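Local coordinates for putative chromatin binding protein (Chaetomium thermophilum, PDB 6QP0) that probably binds and hydrolyses ATP in a tRNA-dependent manner through this P-loop NTPase domain, as the Kti12 factor essential for tRNA modification by Elongator, at residues L10-K15 / E201-S206; T17-L22 / I126-S131; D130-I135 / E209-R214. All blocks are in the same frame, centred on the assembly; numbering follows the deposited sequence.

Interaction 1. Residues L10-K15 / E201-S206. With ADP (adenosine-5'-diphosphate), chain B; AF3 (aluminum fluoride), chain C.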
loop_
_atom_site.group_PDB
_atom_site.type_symbol
_atom_site.label_atom_id
_atom_site.label_comp_id
_atom_site.label_asym_id
_atom_site.label_seq_id
_atom_site.Cartn_x
_atom_site.Cartn_y
_atom_site.Cartn_z
ATOM N N LEU A 10 -8.473 -1.106 2.434
ATOM C CA LEU A 10 -9.372 -0.056 2.878
ATOM C C LEU A 10 -8.681 0.818 3.914
ATOM O O LEU A 10 -7.631 0.465 4.455
ATOM C CB LEU A 10 -10.641 -0.671 3.455
ATOM C CG LEU A 10 -11.560 -1.388 2.467
ATOM C CD1 LEU A 10 -12.745 -1.987 3.202
ATOM C CD2 LEU A 10 -12.027 -0.437 1.380
ATOM N N PRO A 11 -9.251 1.983 4.210
ATOM C CA PRO A 11 -8.739 2.785 5.327
ATOM C C PRO A 11 -8.797 1.997 6.628
ATOM O O PRO A 11 -9.817 1.393 6.964
ATOM C CB PRO A 11 -9.678 3.997 5.353
ATOM C CG PRO A 11 -10.256 4.063 3.977
ATOM C CD PRO A 11 -10.358 2.650 3.503
ATOM N N SER A 12 -7.684 2.007 7.362
ATOM C CA SER A 12 -7.594 1.335 8.658
ATOM C C SER A 12 -7.874 -0.161 8.526
ATOM O O SER A 12 -8.527 -0.770 9.378
ATOM C CB SER A 12 -8.543 1.976 9.677
ATOM O OG SER A 12 -9.169 3.131 9.145
ATOM N N SER A 13 -7.363 -0.762 7.455
ATOM C CA SER A 13 -7.543 -2.183 7.198
ATOM C C SER A 13 -6.328 -3.016 7.590
ATOM O O SER A 13 -6.363 -4.242 7.445
ATOM C CB SER A 13 -7.864 -2.414 5.717
ATOM O OG SER A 13 -6.813 -1.948 4.887
ATOM N N GLY A 14 -5.266 -2.387 8.080
ATOM C CA GLY A 14 -4.076 -3.100 8.489
ATOM C C GLY A 14 -2.919 -3.052 7.517
ATOM O O GLY A 14 -2.016 -3.889 7.623
ATOM N N LYS A 15 -2.915 -2.104 6.578
ATOM C CA LYS A 15 -1.817 -1.998 5.624
ATOM C C LYS A 15 -0.487 -1.806 6.342
ATOM O O LYS A 15 0.464 -2.571 6.138
ATOM C CB LYS A 15 -2.078 -0.841 4.656
ATOM C CG LYS A 15 -3.255 -1.060 3.720
ATOM C CD LYS A 15 -3.500 0.158 2.838
ATOM C CE LYS A 15 -4.637 1.020 3.368
ATOM N NZ LYS A 15 -4.420 1.455 4.776
ATOM N N GLU A 201 -3.216 8.261 12.872
ATOM C CA GLU A 201 -4.110 9.413 12.777
ATOM C C GLU A 201 -5.414 8.984 12.112
ATOM O O GLU A 201 -5.382 8.397 11.026
ATOM C CB GLU A 201 -3.456 10.537 11.976
ATOM C CG GLU A 201 -3.251 11.836 12.745
ATOM C CD GLU A 201 -4.540 12.609 12.953
ATOM O OE1 GLU A 201 -4.857 12.939 14.116
ATOM O OE2 GLU A 201 -5.237 12.885 11.954
ATOM N N PRO A 202 -6.565 9.246 12.723
ATOM C CA PRO A 202 -7.827 8.782 12.139
ATOM C C PRO A 202 -8.253 9.624 10.947
ATOM O O PRO A 202 -7.805 10.754 10.746
ATOM C CB PRO A 202 -8.823 8.927 13.294
ATOM C CG PRO A 202 -8.293 10.079 14.076
ATOM C CD PRO A 202 -6.785 9.977 13.987
ATOM N N TYR A 203 -9.136 9.035 10.150
ATOM C CA TYR A 203 -9.820 9.751 9.087
ATOM C C TYR A 203 -11.083 10.395 9.650
ATOM O O TYR A 203 -11.650 9.925 10.641
ATOM C CB TYR A 203 -10.211 8.814 7.942
ATOM C CG TYR A 203 -9.098 7.970 7.357
ATOM C CD1 TYR A 203 -8.485 6.969 8.100
ATOM C CD2 TYR A 203 -8.693 8.146 6.040
ATOM C CE1 TYR A 203 -7.480 6.189 7.557
ATOM C CE2 TYR A 203 -7.695 7.371 5.491
ATOM C CZ TYR A 203 -7.091 6.397 6.252
ATOM O OH TYR A 203 -6.100 5.627 5.692
ATOM N N GLU A 204 -11.527 11.471 9.011
ATOM C CA GLU A 204 -12.860 11.987 9.291
ATOM C C GLU A 204 -13.887 10.983 8.777
ATOM O O GLU A 204 -13.728 10.417 7.692
ATOM C CB GLU A 204 -13.058 13.353 8.639
ATOM C CG GLU A 204 -12.090 14.424 9.130
ATOM C CD GLU A 204 -12.180 14.646 10.626
ATOM O OE1 GLU A 204 -13.312 14.735 11.140
ATOM O OE2 GLU A 204 -11.124 14.718 11.290
ATOM N N ARG A 205 -14.938 10.741 9.567
ATOM C CA ARG A 205 -15.885 9.685 9.211
ATOM C C ARG A 205 -16.477 9.894 7.818
ATOM O O ARG A 205 -16.835 8.917 7.149
ATOM C CB ARG A 205 -16.993 9.589 10.265
ATOM C CG ARG A 205 -16.537 8.953 11.578
ATOM C CD ARG A 205 -17.713 8.504 12.440
ATOM N NE ARG A 205 -18.319 9.603 13.191
ATOM C CZ ARG A 205 -18.225 9.759 14.511
ATOM N NH1 ARG A 205 -17.552 8.881 15.247
ATOM N NH2 ARG A 205 -18.814 10.793 15.096
ATOM N N SER A 206 -16.581 11.143 7.356
ATOM C CA SER A 206 -17.005 11.394 5.981
ATOM C C SER A 206 -15.966 10.887 4.988
ATOM O O SER A 206 -16.297 10.165 4.038
ATOM C CB SER A 206 -17.257 12.891 5.777
ATOM O OG SER A 206 -17.677 13.184 4.454
HETATM P PB ADP B . -3.775 1.266 8.197
HETATM O O1B ADP B . -2.451 1.972 8.384
HETATM O O2B ADP B . -4.871 2.279 8.022
HETATM O O3B ADP B . -3.721 0.384 6.974
HETATM P PA ADP B . -3.024 -0.166 10.643
HETATM O O1A ADP B . -2.364 1.029 11.287
HETATM O O2A ADP B . -1.983 -1.039 9.977
HETATM O O3A ADP B . -4.130 0.351 9.531
HETATM O "O5'" ADP B . -3.842 -1.025 11.806
HETATM C "C5'" ADP B . -5.047 -0.475 12.301
HETATM C "C4'" ADP B . -5.332 -0.975 13.571
HETATM O "O4'" ADP B . -5.897 -2.371 13.467
HETATM C "C3'" ADP B . -3.998 -1.110 14.450
HETATM O "O3'" ADP B . -4.294 -0.788 15.886
HETATM C "C2'" ADP B . -3.649 -2.293 14.339
HETATM O "O2'" ADP B . -3.066 -2.761 15.618
HETATM C "C1'" ADP B . -5.010 -3.177 13.981
HETATM N N9 ADP B . -4.672 -4.172 13.021
HETATM C C8 ADP B . -4.243 -4.102 11.761
HETATM N N7 ADP B . -4.079 -5.358 11.333
HETATM C C5 ADP B . -4.411 -6.187 12.338
HETATM C C6 ADP B . -4.423 -7.562 12.431
HETATM N N6 ADP B . -4.193 -8.865 11.815
HETATM N N1 ADP B . -4.798 -8.153 13.552
HETATM C C2 ADP B . -5.172 -7.406 14.617
HETATM N N3 ADP B . -5.162 -6.054 14.535
HETATM C C4 ADP B . -4.780 -5.453 13.391
HETATM AL AL AF3 C . -3.874 4.180 7.561
HETATM F F1 AF3 C . -2.277 3.819 7.066
HETATM F F2 AF3 C . -4.188 4.563 9.196
HETATM F F3 AF3 C . -5.182 3.701 6.574
#

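Interaction 2. Residues T17-L22 / I126-S131. With ADP (adenosine-5'-diphosphate), chain B.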
loop_
_atom_site.group_PDB
_atom_site.type_symbol
_atom_site.label_atom_id
_atom_site.label_comp_id
_atom_site.label_asym_id
_atom_site.label_seq_id
_atom_site.Cartn_x
_atom_site.Cartn_y
_atom_site.Cartn_z
ATOM N N THR A 17 0.366 -2.311 9.409
ATOM C CA THR A 17 0.718 -3.435 10.268
ATOM C C THR A 17 1.311 -4.579 9.456
ATOM O O THR A 17 2.359 -5.130 9.811
ATOM C CB THR A 17 -0.517 -3.897 11.041
ATOM O OG1 THR A 17 -1.232 -2.749 11.519
ATOM C CG2 THR A 17 -0.116 -4.767 12.223
ATOM N N ARG A 18 0.656 -4.946 8.351
ATOM C CA ARG A 18 1.191 -5.995 7.490
ATOM C C ARG A 18 2.463 -5.547 6.778
ATOM O O ARG A 18 3.368 -6.360 6.561
ATOM C CB ARG A 18 0.139 -6.422 6.467
ATOM C CG ARG A 18 -0.584 -7.724 6.806
ATOM C CD ARG A 18 -1.358 -7.636 8.114
ATOM N NE ARG A 18 -2.316 -8.731 8.247
ATOM C CZ ARG A 18 -2.007 -9.961 8.650
ATOM N NH1 ARG A 18 -0.756 -10.273 8.962
ATOM N NH2 ARG A 18 -2.953 -10.885 8.736
ATOM N N ALA A 19 2.552 -4.266 6.405
ATOM C CA ALA A 19 3.742 -3.780 5.713
ATOM C C ALA A 19 4.980 -3.894 6.595
ATOM O O ALA A 19 6.063 -4.249 6.116
ATOM C CB ALA A 19 3.535 -2.333 5.265
ATOM N N ARG A 20 4.842 -3.592 7.888
ATOM C CA ARG A 20 5.956 -3.771 8.812
ATOM C C ARG A 20 6.403 -5.226 8.844
ATOM O O ARG A 20 7.597 -5.525 8.725
ATOM C CB ARG A 20 5.556 -3.300 10.210
ATOM C CG ARG A 20 5.351 -1.799 10.325
ATOM C CD ARG A 20 4.581 -1.443 11.586
ATOM N NE ARG A 20 4.411 -0.001 11.738
ATOM C CZ ARG A 20 3.551 0.568 12.577
ATOM N NH1 ARG A 20 2.768 -0.180 13.342
ATOM N NH2 ARG A 20 3.470 1.890 12.647
ATOM N N GLN A 21 5.448 -6.148 9.004
ATOM C CA GLN A 21 5.773 -7.570 9.004
ATOM C C GLN A 21 6.500 -7.967 7.727
ATOM O O GLN A 21 7.500 -8.696 7.773
ATOM C CB GLN A 21 4.492 -8.391 9.166
ATOM C CG GLN A 21 3.706 -8.078 10.431
ATOM C CD GLN A 21 2.376 -8.808 10.491
ATOM O OE1 GLN A 21 2.158 -9.788 9.776
ATOM N NE2 GLN A 21 1.478 -8.330 11.344
ATOM N N LEU A 22 6.014 -7.497 6.578
ATOM C CA LEU A 22 6.680 -7.796 5.317
ATOM C C LEU A 22 8.112 -7.280 5.320
ATOM O O LEU A 22 9.034 -7.981 4.883
ATOM C CB LEU A 22 5.895 -7.188 4.157
ATOM C CG LEU A 22 6.391 -7.527 2.751
ATOM C CD1 LEU A 22 6.184 -8.998 2.440
ATOM C CD2 LEU A 22 5.692 -6.657 1.719
ATOM N N ILE A 126 14.105 -3.610 -3.460
ATOM C CA ILE A 126 12.747 -4.032 -3.139
ATOM C C ILE A 126 12.045 -2.879 -2.437
ATOM O O ILE A 126 12.543 -2.351 -1.437
ATOM C CB ILE A 126 12.756 -5.294 -2.262
ATOM C CG1 ILE A 126 13.488 -6.430 -2.984
ATOM C CG2 ILE A 126 11.330 -5.711 -1.920
ATOM C CD1 ILE A 126 13.764 -7.634 -2.115
ATOM N N VAL A 127 10.886 -2.488 -2.963
ATOM C CA VAL A 127 10.155 -1.319 -2.490
ATOM C C VAL A 127 8.776 -1.760 -2.022
ATOM O O VAL A 127 8.035 -2.407 -2.773
ATOM C CB VAL A 127 10.037 -0.247 -3.589
ATOM C CG1 VAL A 127 9.154 0.903 -3.127
ATOM C CG2 VAL A 127 11.416 0.261 -3.985
ATOM N N ILE A 128 8.436 -1.405 -0.785
ATOM C CA ILE A 128 7.117 -1.653 -0.218
ATOM C C ILE A 128 6.355 -0.335 -0.212
ATOM O O ILE A 128 6.748 0.611 0.481
ATOM C CB ILE A 128 7.211 -2.226 1.204
ATOM C CG1 ILE A 128 7.994 -3.538 1.212
ATOM C CG2 ILE A 128 5.818 -2.421 1.782
ATOM C CD1 ILE A 128 8.385 -4.000 2.602
ATOM N N LEU A 129 5.258 -0.272 -0.963
ATOM C CA LEU A 129 4.429 0.929 -1.043
ATOM C C LEU A 129 3.200 0.707 -0.166
ATOM O O LEU A 129 2.241 0.047 -0.574
ATOM C CB LEU A 129 4.050 1.234 -2.488
ATOM C CG LEU A 129 3.355 2.575 -2.729
ATOM C CD1 LEU A 129 4.270 3.727 -2.356
ATOM C CD2 LEU A 129 2.901 2.703 -4.175
ATOM N N ASP A 130 3.238 1.261 1.045
ATOM C CA ASP A 130 2.143 1.147 2.009
ATOM C C ASP A 130 1.226 2.349 1.824
ATOM O O ASP A 130 1.441 3.419 2.395
ATOM C CB ASP A 130 2.696 1.060 3.427
ATOM C CG ASP A 130 1.624 1.220 4.495
ATOM O OD1 ASP A 130 0.421 1.218 4.163
ATOM O OD2 ASP A 130 1.996 1.355 5.680
ATOM N N SER A 131 0.186 2.166 1.016
ATOM C CA SER A 131 -0.809 3.206 0.807
ATOM C C SER A 131 -2.097 2.550 0.334
ATOM O O SER A 131 -2.100 1.394 -0.099
ATOM C CB SER A 131 -0.332 4.253 -0.204
ATOM O OG SER A 131 -1.310 5.261 -0.387
HETATM P PB ADP B . -3.775 1.266 8.197
HETATM O O1B ADP B . -2.451 1.972 8.384
HETATM O O2B ADP B . -4.871 2.279 8.022
HETATM O O3B ADP B . -3.721 0.384 6.974
HETATM P PA ADP B . -3.024 -0.166 10.643
HETATM O O1A ADP B . -2.364 1.029 11.287
HETATM O O2A ADP B . -1.983 -1.039 9.977
HETATM O O3A ADP B . -4.130 0.351 9.531
HETATM O "O5'" ADP B . -3.842 -1.025 11.806
HETATM C "C5'" ADP B . -5.047 -0.475 12.301
HETATM C "C4'" ADP B . -5.332 -0.975 13.571
HETATM O "O4'" ADP B . -5.897 -2.371 13.467
HETATM C "C3'" ADP B . -3.998 -1.110 14.450
HETATM O "O3'" ADP B . -4.294 -0.788 15.886
HETATM C "C2'" ADP B . -3.649 -2.293 14.339
HETATM O "O2'" ADP B . -3.066 -2.761 15.618
HETATM C "C1'" ADP B . -5.010 -3.177 13.981
HETATM N N9 ADP B . -4.672 -4.172 13.021
HETATM C C8 ADP B . -4.243 -4.102 11.761
HETATM N N7 ADP B . -4.079 -5.358 11.333
HETATM C C5 ADP B . -4.411 -6.187 12.338
HETATM C C6 ADP B . -4.423 -7.562 12.431
HETATM N N6 ADP B . -4.193 -8.865 11.815
HETATM N N1 ADP B . -4.798 -8.153 13.552
HETATM C C2 ADP B . -5.172 -7.406 14.617
HETATM N N3 ADP B . -5.162 -6.054 14.535
HETATM C C4 ADP B . -4.780 -5.453 13.391
#

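Interaction 3. Residues D130-I135 / E209-R214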
loop_
_atom_site.group_PDB
_atom_site.type_symbol
_atom_site.label_atom_id
_atom_site.label_comp_id
_atom_site.label_asym_id
_atom_site.label_seq_id
_atom_site.Cartn_x
_atom_site.Cartn_y
_atom_site.Cartn_z
ATOM N N ASP A 130 3.238 1.261 1.045
ATOM C CA ASP A 130 2.143 1.147 2.009
ATOM C C ASP A 130 1.226 2.349 1.824
ATOM O O ASP A 130 1.441 3.419 2.395
ATOM C CB ASP A 130 2.696 1.060 3.427
ATOM C CG ASP A 130 1.624 1.220 4.495
ATOM O OD1 ASP A 130 0.421 1.218 4.163
ATOM O OD2 ASP A 130 1.996 1.355 5.680
ATOM N N SER A 131 0.186 2.166 1.016
ATOM C CA SER A 131 -0.809 3.206 0.807
ATOM C C SER A 131 -2.097 2.550 0.334
ATOM O O SER A 131 -2.100 1.394 -0.099
ATOM C CB SER A 131 -0.332 4.253 -0.204
ATOM O OG SER A 131 -1.310 5.261 -0.387
ATOM N N LEU A 132 -3.193 3.306 0.425
ATOM C CA LEU A 132 -4.488 2.796 -0.016
ATOM C C LEU A 132 -4.382 2.163 -1.400
ATOM O O LEU A 132 -4.872 1.052 -1.626
ATOM C CB LEU A 132 -5.521 3.924 -0.010
ATOM C CG LEU A 132 -5.885 4.483 1.369
ATOM C CD1 LEU A 132 -6.599 5.821 1.240
ATOM C CD2 LEU A 132 -6.754 3.498 2.144
ATOM N N ASN A 133 -3.727 2.853 -2.333
ATOM C CA ASN A 133 -3.493 2.338 -3.683
ATOM C C ASN A 133 -4.742 1.650 -4.225
ATOM O O ASN A 133 -4.703 0.530 -4.736
ATOM C CB ASN A 133 -2.293 1.389 -3.695
ATOM C CG ASN A 133 -0.996 2.080 -3.301
ATOM O OD1 ASN A 133 -0.798 3.262 -3.588
ATOM N ND2 ASN A 133 -0.105 1.345 -2.643
ATOM N N TYR A 134 -5.868 2.352 -4.119
ATOM C CA TYR A 134 -7.182 1.753 -4.290
ATOM C C TYR A 134 -7.758 1.911 -5.689
ATOM O O TYR A 134 -8.889 1.471 -5.926
ATOM C CB TYR A 134 -8.161 2.357 -3.274
ATOM C CG TYR A 134 -8.518 3.801 -3.554
ATOM C CD1 TYR A 134 -7.742 4.840 -3.056
ATOM C CD2 TYR A 134 -9.633 4.123 -4.315
ATOM C CE1 TYR A 134 -8.068 6.160 -3.312
ATOM C CE2 TYR A 134 -9.965 5.435 -4.576
ATOM C CZ TYR A 134 -9.181 6.450 -4.073
ATOM O OH TYR A 134 -9.521 7.756 -4.335
ATOM N N ILE A 135 -7.028 2.521 -6.616
ATOM C CA ILE A 135 -7.526 2.770 -7.965
ATOM C C ILE A 135 -6.784 1.859 -8.931
ATOM O O ILE A 135 -5.550 1.779 -8.896
ATOM C CB ILE A 135 -7.364 4.246 -8.367
ATOM C CG1 ILE A 135 -7.981 5.158 -7.303
ATOM C CG2 ILE A 135 -8.015 4.495 -9.721
ATOM C CD1 ILE A 135 -7.707 6.632 -7.519
ATOM N N GLU A 209 -15.839 6.808 5.015
ATOM C CA GLU A 209 -16.903 6.079 4.336
ATOM C C GLU A 209 -16.764 6.184 2.822
ATOM O O GLU A 209 -16.818 5.174 2.109
ATOM C CB GLU A 209 -18.274 6.599 4.777
ATOM C CG GLU A 209 -18.615 6.350 6.240
ATOM C CD GLU A 209 -18.636 4.877 6.599
ATOM O OE1 GLU A 209 -18.699 4.558 7.807
ATOM O OE2 GLU A 209 -18.590 4.038 5.676
ATOM N N ASN A 210 -16.592 7.406 2.307
ATOM C CA ASN A 210 -16.495 7.587 0.863
ATOM C C ASN A 210 -15.290 6.857 0.283
ATOM O O ASN A 210 -15.335 6.407 -0.868
ATOM C CB ASN A 210 -16.429 9.080 0.526
ATOM C CG ASN A 210 -17.611 9.856 1.080
ATOM O OD1 ASN A 210 -17.445 10.891 1.726
ATOM N ND2 ASN A 210 -18.814 9.353 0.835
ATOM N N LEU A 211 -14.206 6.721 1.057
ATOM C CA LEU A 211 -13.041 5.981 0.581
ATOM C C LEU A 211 -13.382 4.511 0.353
ATOM O O LEU A 211 -13.055 3.943 -0.695
ATOM C CB LEU A 211 -11.885 6.109 1.574
ATOM C CG LEU A 211 -10.785 7.110 1.223
ATOM C CD1 LEU A 211 -9.782 7.203 2.359
ATOM C CD2 LEU A 211 -10.088 6.729 -0.076
ATOM N N VAL A 212 -14.030 3.873 1.332
ATOM C CA VAL A 212 -14.408 2.473 1.172
ATOM C C VAL A 212 -15.312 2.303 -0.042
ATOM O O VAL A 212 -15.120 1.398 -0.861
ATOM C CB VAL A 212 -15.093 1.944 2.444
ATOM C CG1 VAL A 212 -15.538 0.505 2.222
ATOM C CG2 VAL A 212 -14.174 2.051 3.640
ATOM N N PHE A 213 -16.325 3.168 -0.166
ATOM C CA PHE A 213 -17.270 3.046 -1.269
ATOM C C PHE A 213 -16.561 3.017 -2.621
ATOM O O PHE A 213 -16.938 2.241 -3.506
ATOM C CB PHE A 213 -18.281 4.197 -1.228
ATOM C CG PHE A 213 -19.003 4.416 -2.531
ATOM C CD1 PHE A 213 -20.129 3.677 -2.851
ATOM C CD2 PHE A 213 -18.548 5.358 -3.441
ATOM C CE1 PHE A 213 -20.789 3.873 -4.052
ATOM C CE2 PHE A 213 -19.201 5.555 -4.643
ATOM C CZ PHE A 213 -20.324 4.815 -4.947
ATOM N N ARG A 214 -15.534 3.853 -2.801
ATOM C CA ARG A 214 -14.846 3.973 -4.078
ATOM C C ARG A 214 -13.574 3.127 -4.153
ATOM O O ARG A 214 -12.755 3.330 -5.057
ATOM C CB ARG A 214 -14.526 5.442 -4.379
ATOM C CG ARG A 214 -13.359 6.061 -3.610
ATOM C CD ARG A 214 -13.120 7.486 -4.110
ATOM N NE ARG A 214 -11.998 8.152 -3.453
ATOM C CZ ARG A 214 -12.074 8.761 -2.274
ATOM N NH1 ARG A 214 -13.224 8.782 -1.608
ATOM N NH2 ARG A 214 -11.000 9.343 -1.761
#

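Interaction 1. Residues L10-K15 / E201-S206
In the P-loop (Walker A motif) between strand 4-9 and helix 15-31, Pro11 and Ser12 meet Tyr203, which stands just before helix 205-213. Pro11 CB sits over one face of the phenol, 3.8 Å from the centroid of the Tyr203 ring and 19° off its normal, a CH-pi contact displaced toward the hydroxyl-bearing end. Ser12 OG comes obliquely to the same ring, 3.8 Å from Tyr203 CE1. This hydroxyl is hydrogen-bonded to Trp208, whose own ring meets Tyr203 edge-to-face. The phenol reaches the phosphate site because CG of Tyr203 lies anti to the carbonyl carbon (chi1 -53°), and its edge faces F3 of the aluminium fluoride. The modelled OH to F3 separation is too short to be trusted in detail. Ser12 N gives the same fluoride an almost straight bond (N to F3 3.1 Å, 170°). Lys15 adds another, with NZ 3.0 Å from F3; bends at chi3 and chi4 turn the amine back to the beta-phosphate, where NZ also donates to ADP O3B at 2.5 Å. Backbone amides of Gly14 and Lys15 add weaker, bent bonds to that oxygen. The aluminium is held by ADP O2B at 2.2 Å, and Arg85 is also hydrogen-bonded to the aluminium fluoride. A phosphate-binding loop closed over ADP and a metal fluoride in the gamma-phosphate position is typical of transition-state analogue complexes of P-loop NTPases.

Interaction 2. Residues T17-L22 / I126-S131
A magnesium-binding aspartate meets the helix here through its hydrocarbon: Asp130 CB lies 3.9 Å from Ala19 CB, and no hydrogen bond crosses between the two segments. With CG anti to the backbone N (chi1 168°), the carboxylate of Asp130 passes alongside the Ala19 methyl; its OD2 is hydrogen-bonded to Tyr75 OH and to Thr16 OG1, the other protein ligand of the magnesium. Ala19 thus gives this polar group an apolar flank. Two residues earlier in the strand, Ile128 divides its branches between two helix residues. Its CG2 faces the small methyl, Ala19 CB to Ile128 CG2 being 4.2 Å, whereas CG1 and CD1 meet Leu22, whose CD2 is 3.9 Å from Ile128 CD1 as the two side chains cross obliquely. With an alanine in place of Ile128, Leu22 CD2 would probably lose its packing against CG1 and CD1, and a gap would open between helix and sheet. The helix following the P-loop packs against a parallel sheet of order 2-3-1-4-5, as in kinase-like P-loop NTPases, and runs antiparallel to strand 125-130 (170° between the short segments, axes 9.1 Å apart). Asp130, near the end of the strand beside the P-loop strand, occupies a place consistent with a Walker B aspartate. Away from the strand, the same helix serves the nucleotide: Thr17 N donates to ADP O2A over 2.7 Å at 149°, and Thr17 OG1 is modelled implausibly close to that oxygen. The guanidinium of Arg18 turns one face to the adenine amine, with Arg18 NH2 3.9 Å from ADP N6, while Gln21 OE1, at the guanidinium edge, takes a weak bond from NH1.

Interaction 3. Residues D130-I135 / E209-R214
A buried contact, part polar and part apolar, joins Tyr134 to Arg214 and Leu211 where the loop after strand 125-130 meets the C-terminal end of helix 205-213. Its polar half is a hydrogen bond from Arg214 NE to Tyr134 OH, 2.7 Å long and fairly straight (161°), with the phenol oxygen near the guanidinium plane. A second bond, from Arg214 NH2, is weak, 3.4 Å to Tyr134 OH. Ring and guanidinium planes stand 77° apart, so the two groups do not stack; instead the arginine chain, extended from CG to NE, slants past the rim of the ring at CE2 and OH, with Arg214 CG 3.6 Å from Tyr134 CE2. The carbonyl O of Arg214, just past the helix, lies at the ring edge, 3.3 Å from Tyr134 CD2. Tyr134 CG sits between the backbone N and the carbonyl carbon (chi1 70°), which turns the phenol toward the helix end. One face of this ring receives Leu211 CD2, a CH-pi contact 4.2 Å from the Tyr134 centroid. The other methyl, Leu211 CD1, meets Leu132 CD1 at 3.6 Å, the two leucines crossing at about a right angle. Each polar group has a further partner: Tyr134 OH is hydrogen-bonded to Glu106, whose carboxylate would tend to favour the nearby arginine charge, and Arg214 NH2 to Tyr88 O. Around this junction, Leu132 also touches Lys15 at the start of helix 15-31, Leu211 touches Pro11 of the P-loop, and Glu106 comes from helix 106-120; the end of helix 205-213 packs against both the P-loop and the loop after strand 125-130.

From the N terminus, the P-loop 10-15 comes first; interaction 1 closes its long loop only at 201-206. Helix segment 17-22 follows and meets strand segment 126-131 in interaction 2, whose shorter loop falls wholly within that of interaction 1. Interaction 3 begins at 130-135, overlapping the end of interaction 2 at Asp130 and Ser131, and reaches 209-214, so it crosses interaction 1. Interactions 1 and 3 both use helix 205-213 and touch through Pro11 CG and Leu211 CB, 3.6 Å apart. Lys15 CB lies 3.3 Å from Asp130 OD1, linking all three. Together they join the P-loop, helix 15-31, strand 125-130 and helix 205-213 beside the nucleotide site.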